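Local coordinates for putative 2-dehydro-3-deoxygalactonokinase (Sinorhizobium meliloti, PDB 3T69), which probably phosphorylates 2-dehydro-3-deoxy-D-galactonate with ATP, the second step of D-galactonate breakdown, in galactose degradation by the DeLey-Doudoroff pathway, at residues Y8-W14 with L65-G71. Numbering follows the deposited sequence.
Sequences YYAAVDW and LPIIICG
Ile-68 CG2 meets the Tyr-9 ring obliquely, 4.0 Å from CD2, while at the other end of the strand pair Ile-69 CG2 lies at the edge of the Trp-14 indole, near its plane. Tyr-9 also turns its CD1 edge onto one face of the Tyr-8 ring, and the Tyr-8 hydroxyl is hydrogen-bonded to the carbonyl of Trp-306. Phe-19 and Phe-48 make edge-to-face contacts with Trp-14.

Between the aromatic ends, segments 8-14 and 65-71 run parallel and are joined by five backbone hydrogen bonds, the first accepted by Pro-66 just ahead of strand 67-71. They include Ala-10 N to Pro-66 O (3.1 Å) and the amide of Cys-70 to Val-12 O (3.0 Å).

Val-12 and Ile-69 lie side by side and point the same way. Both CG1 of Val-12 (chi1 169°) and CG2 of Ile-69 are anti to their backbone N, which brings these methyls to 3.6 Å. Val-12 CG2 instead reaches Ile-67 CG2 at 3.9 Å. Helix 50-58 covers this face through Leu-52 and Leu-56.

Ahead of the paired strands, Leu-65 reaches across with both methyls, CD1 beside the Tyr-8 carbonyl and CD2 3.9 Å from Ala-10 CB. Shortened to an alanine, this side chain would probably leave a gap beside Ala-10 and the Tyr-8 to Tyr-9 backbone. On the face opposite Val-12 and Ile-69, Ala-11 pairs with Ile-68 and Asp-13 with Cys-70, and helix 290-305 packs against Ala-11 and Asp-13.

Strand 9-14 lies between antiparallel strand 19-24 and parallel strand 67-71, the placement of the first strand in the ribonuclease H-like core of ASKHA kinases, where the following hairpin turn commonly forms a nucleotide phosphate loop.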
ATOM      1  N   TYR B   8      27.462 -26.052  23.345  1.00 49.36           N
ATOM      2  CA  TYR B   8      27.521 -24.671  23.969  1.00 50.60           C
ATOM      3  C   TYR B   8      26.174 -23.948  24.089  1.00 52.55           C
ATOM      4  O   TYR B   8      25.627 -23.853  25.187  1.00 53.37           O
ATOM      5  CB  TYR B   8      28.439 -23.758  23.199  1.00 49.45           C
ATOM      6  CG  TYR B   8      28.808 -22.479  23.925  1.00 47.04           C
ATOM      7  CD1 TYR B   8      29.697 -21.577  23.337  1.00 43.54           C
ATOM      8  CD2 TYR B   8      28.307 -22.178  25.211  1.00 45.16           C
ATOM      9  CE1 TYR B   8      30.075 -20.399  23.975  1.00 43.55           C
ATOM     10  CE2 TYR B   8      28.679 -20.966  25.876  1.00 39.68           C
ATOM     11  CZ  TYR B   8      29.564 -20.094  25.233  1.00 44.30           C
ATOM     12  OH  TYR B   8      29.972 -18.885  25.788  1.00 47.53           O
ATOM     13  N   TYR B   9      25.645 -23.430  22.970  1.00 53.83           N
ATOM     14  CA  TYR B   9      24.345 -22.755  22.976  1.00 54.89           C
ATOM     15  C   TYR B   9      23.530 -23.021  21.717  1.00 55.10           C
ATOM     16  O   TYR B   9      24.085 -23.389  20.689  1.00 55.33           O
ATOM     17  CB  TYR B   9      24.463 -21.237  23.288  1.00 54.60           C
ATOM     18  CG  TYR B   9      25.217 -20.435  22.236  1.00 56.44           C
ATOM     19  CD1 TYR B   9      26.605 -20.212  22.340  1.00 55.28           C
ATOM     20  CD2 TYR B   9      24.553 -19.902  21.125  1.00 55.44           C
ATOM     21  CE1 TYR B   9      27.303 -19.489  21.346  1.00 54.02           C
ATOM     22  CE2 TYR B   9      25.246 -19.193  20.147  1.00 53.74           C
ATOM     23  CZ  TYR B   9      26.611 -18.992  20.254  1.00 53.47           C
ATOM     24  OH  TYR B   9      27.265 -18.264  19.271  1.00 55.86           O
ATOM     25  N   ALA B  10      22.204 -22.903  21.835  1.00 55.36           N
ATOM     26  CA  ALA B  10      21.312 -22.829  20.673  1.00 55.37           C
ATOM     27  C   ALA B  10      21.072 -21.344  20.389  1.00 55.48           C
ATOM     28  O   ALA B  10      20.877 -20.553  21.320  1.00 55.32           O
ATOM     29  CB  ALA B  10      19.993 -23.559  20.912  1.00 54.22           C
ATOM     30  N   ALA B  11      21.135 -20.971  19.108  1.00 55.12           N
ATOM     31  CA  ALA B  11      20.781 -19.641  18.654  1.00 54.50           C
ATOM     32  C   ALA B  11      19.536 -19.779  17.793  1.00 54.45           C
ATOM     33  O   ALA B  11      19.500 -20.628  16.891  1.00 53.63           O
ATOM     34  CB  ALA B  11      21.910 -19.043  17.868  1.00 54.58           C
ATOM     35  N   VAL B  12      18.517 -18.967  18.104  1.00 53.62           N
ATOM     36  CA  VAL B  12      17.230 -19.012  17.417  1.00 53.23           C
ATOM     37  C   VAL B  12      16.848 -17.607  16.949  1.00 53.75           C
ATOM     38  O   VAL B  12      16.806 -16.670  17.761  1.00 53.54           O
ATOM     39  CB  VAL B  12      16.121 -19.506  18.369  1.00 53.32           C
ATOM     40  CG1 VAL B  12      14.750 -19.304  17.757  1.00 51.77           C
ATOM     41  CG2 VAL B  12      16.342 -20.955  18.775  1.00 51.77           C
ATOM     42  N   ASP B  13      16.585 -17.459  15.643  1.00 54.02           N
ATOM     43  CA  ASP B  13      16.131 -16.186  15.042  1.00 53.80           C
ATOM     44  C   ASP B  13      14.692 -16.361  14.605  1.00 53.30           C
ATOM     45  O   ASP B  13      14.412 -16.952  13.580  1.00 53.00           O
ATOM     46  CB  ASP B  13      17.027 -15.768  13.871  1.00 54.34           C
ATOM     47  CG  ASP B  13      16.645 -14.396  13.258  1.00 56.35           C
ATOM     48  OD1 ASP B  13      16.217 -13.463  13.972  1.00 59.23           O
ATOM     49  OD2 ASP B  13      16.818 -14.224  12.042  1.00 56.00           O
ATOM     50  N   TRP B  14      13.779 -15.856  15.427  1.00 53.37           N
ATOM     51  CA  TRP B  14      12.373 -16.171  15.310  1.00 53.09           C
ATOM     52  C   TRP B  14      11.653 -14.943  14.734  1.00 54.14           C
ATOM     53  O   TRP B  14      11.256 -14.000  15.456  1.00 54.25           O
ATOM     54  CB  TRP B  14      11.816 -16.600  16.659  1.00 52.16           C
ATOM     55  CG  TRP B  14      10.775 -17.639  16.544  1.00 50.88           C
ATOM     56  CD1 TRP B  14       9.892 -17.783  15.532  1.00 49.33           C
ATOM     57  CD2 TRP B  14      10.475 -18.686  17.494  1.00 50.26           C
ATOM     58  NE1 TRP B  14       9.064 -18.855  15.771  1.00 50.71           N
ATOM     59  CE2 TRP B  14       9.414 -19.437  16.961  1.00 49.95           C
ATOM     60  CE3 TRP B  14      11.035 -19.084  18.717  1.00 48.95           C
ATOM     61  CZ2 TRP B  14       8.887 -20.561  17.610  1.00 49.34           C
ATOM     62  CZ3 TRP B  14      10.500 -20.195  19.363  1.00 47.95           C
ATOM     63  CH2 TRP B  14       9.432 -20.911  18.811  1.00 47.82           C
ATOM     64  N   LEU B  65      20.931 -27.554  27.090  1.00 56.89           N
ATOM     65  CA  LEU B  65      21.667 -26.603  26.307  1.00 54.76           C
ATOM     66  C   LEU B  65      20.804 -25.399  26.382  1.00 53.32           C
ATOM     67  O   LEU B  65      19.607 -25.509  26.139  1.00 52.74           O
ATOM     68  CB  LEU B  65      21.809 -27.076  24.863  1.00 55.24           C
ATOM     69  CG  LEU B  65      22.599 -26.137  23.944  1.00 57.14           C
ATOM     70  CD1 LEU B  65      24.137 -26.201  24.176  1.00 55.48           C
ATOM     71  CD2 LEU B  65      22.199 -26.368  22.457  1.00 56.96           C
ATOM     72  N   PRO B  66      21.402 -24.244  26.735  1.00 52.38           N
ATOM     73  CA  PRO B  66      20.649 -23.003  26.899  1.00 51.29           C
ATOM     74  C   PRO B  66      20.249 -22.489  25.522  1.00 50.65           C
ATOM     75  O   PRO B  66      20.719 -23.029  24.527  1.00 51.07           O
ATOM     76  CB  PRO B  66      21.668 -22.054  27.557  1.00 51.34           C
ATOM     77  CG  PRO B  66      22.997 -22.600  27.193  1.00 51.33           C
ATOM     78  CD  PRO B  66      22.863 -24.021  26.783  1.00 51.40           C
ATOM     79  N   ILE B  67      19.408 -21.450  25.472  1.00 49.56           N
ATOM     80  CA  ILE B  67      18.825 -20.928  24.224  1.00 47.34           C
ATOM     81  C   ILE B  67      18.756 -19.411  24.249  1.00 46.86           C
ATOM     82  O   ILE B  67      18.204 -18.818  25.174  1.00 46.09           O
ATOM     83  CB  ILE B  67      17.407 -21.456  23.996  1.00 46.90           C
ATOM     84  CG1 ILE B  67      17.346 -22.946  24.337  1.00 48.31           C
ATOM     85  CG2 ILE B  67      16.953 -21.190  22.596  1.00 43.19           C
ATOM     86  CD1 ILE B  67      16.321 -23.722  23.506  1.00 51.28           C
ATOM     87  N   ILE B  68      19.303 -18.806  23.200  1.00 46.25           N
ATOM     88  CA  ILE B  68      19.280 -17.384  23.012  1.00 46.35           C
ATOM     89  C   ILE B  68      18.486 -17.100  21.730  1.00 46.34           C
ATOM     90  O   ILE B  68      18.742 -17.691  20.677  1.00 46.40           O
ATOM     91  CB  ILE B  68      20.695 -16.836  22.977  1.00 46.05           C
ATOM     92  CG1 ILE B  68      20.707 -15.309  22.962  1.00 46.86           C
ATOM     93  CG2 ILE B  68      21.468 -17.456  21.863  1.00 46.86           C
ATOM     94  CD1 ILE B  68      20.024 -14.686  24.199  1.00 46.39           C
ATOM     95  N   ILE B  69      17.487 -16.230  21.862  1.00 46.25           N
ATOM     96  CA  ILE B  69      16.527 -15.979  20.799  1.00 45.83           C
ATOM     97  C   ILE B  69      16.339 -14.504  20.574  1.00 46.50           C
ATOM     98  O   ILE B  69      16.129 -13.753  21.519  1.00 46.93           O
ATOM     99  CB  ILE B  69      15.151 -16.522  21.128  1.00 45.61           C
ATOM    100  CG1 ILE B  69      15.235 -17.954  21.686  1.00 44.09           C
ATOM    101  CG2 ILE B  69      14.298 -16.417  19.913  1.00 44.56           C
ATOM    102  CD1 ILE B  69      13.868 -18.580  22.034  1.00 41.69           C
ATOM    103  N   CYS B  70      16.410 -14.094  19.315  1.00 46.74           N
ATOM    104  CA  CYS B  70      16.126 -12.737  18.929  1.00 46.80           C
ATOM    105  C   CYS B  70      14.857 -12.726  18.047  1.00 46.43           C
ATOM    106  O   CYS B  70      14.425 -13.778  17.580  1.00 46.85           O
ATOM    107  CB  CYS B  70      17.348 -12.142  18.198  1.00 46.90           C
ATOM    108  SG  CYS B  70      17.646 -12.794  16.537  1.00 50.33           S
ATOM    109  N   GLY B  71      14.267 -11.546  17.828  1.00 45.66           N
ATOM    110  CA  GLY B  71      13.156 -11.394  16.891  1.00 44.30           C
ATOM    111  C   GLY B  71      11.764 -11.303  17.498  1.00 43.62           C
ATOM    112  O   GLY B  71      11.583 -11.070  18.686  1.00 43.57           O
TER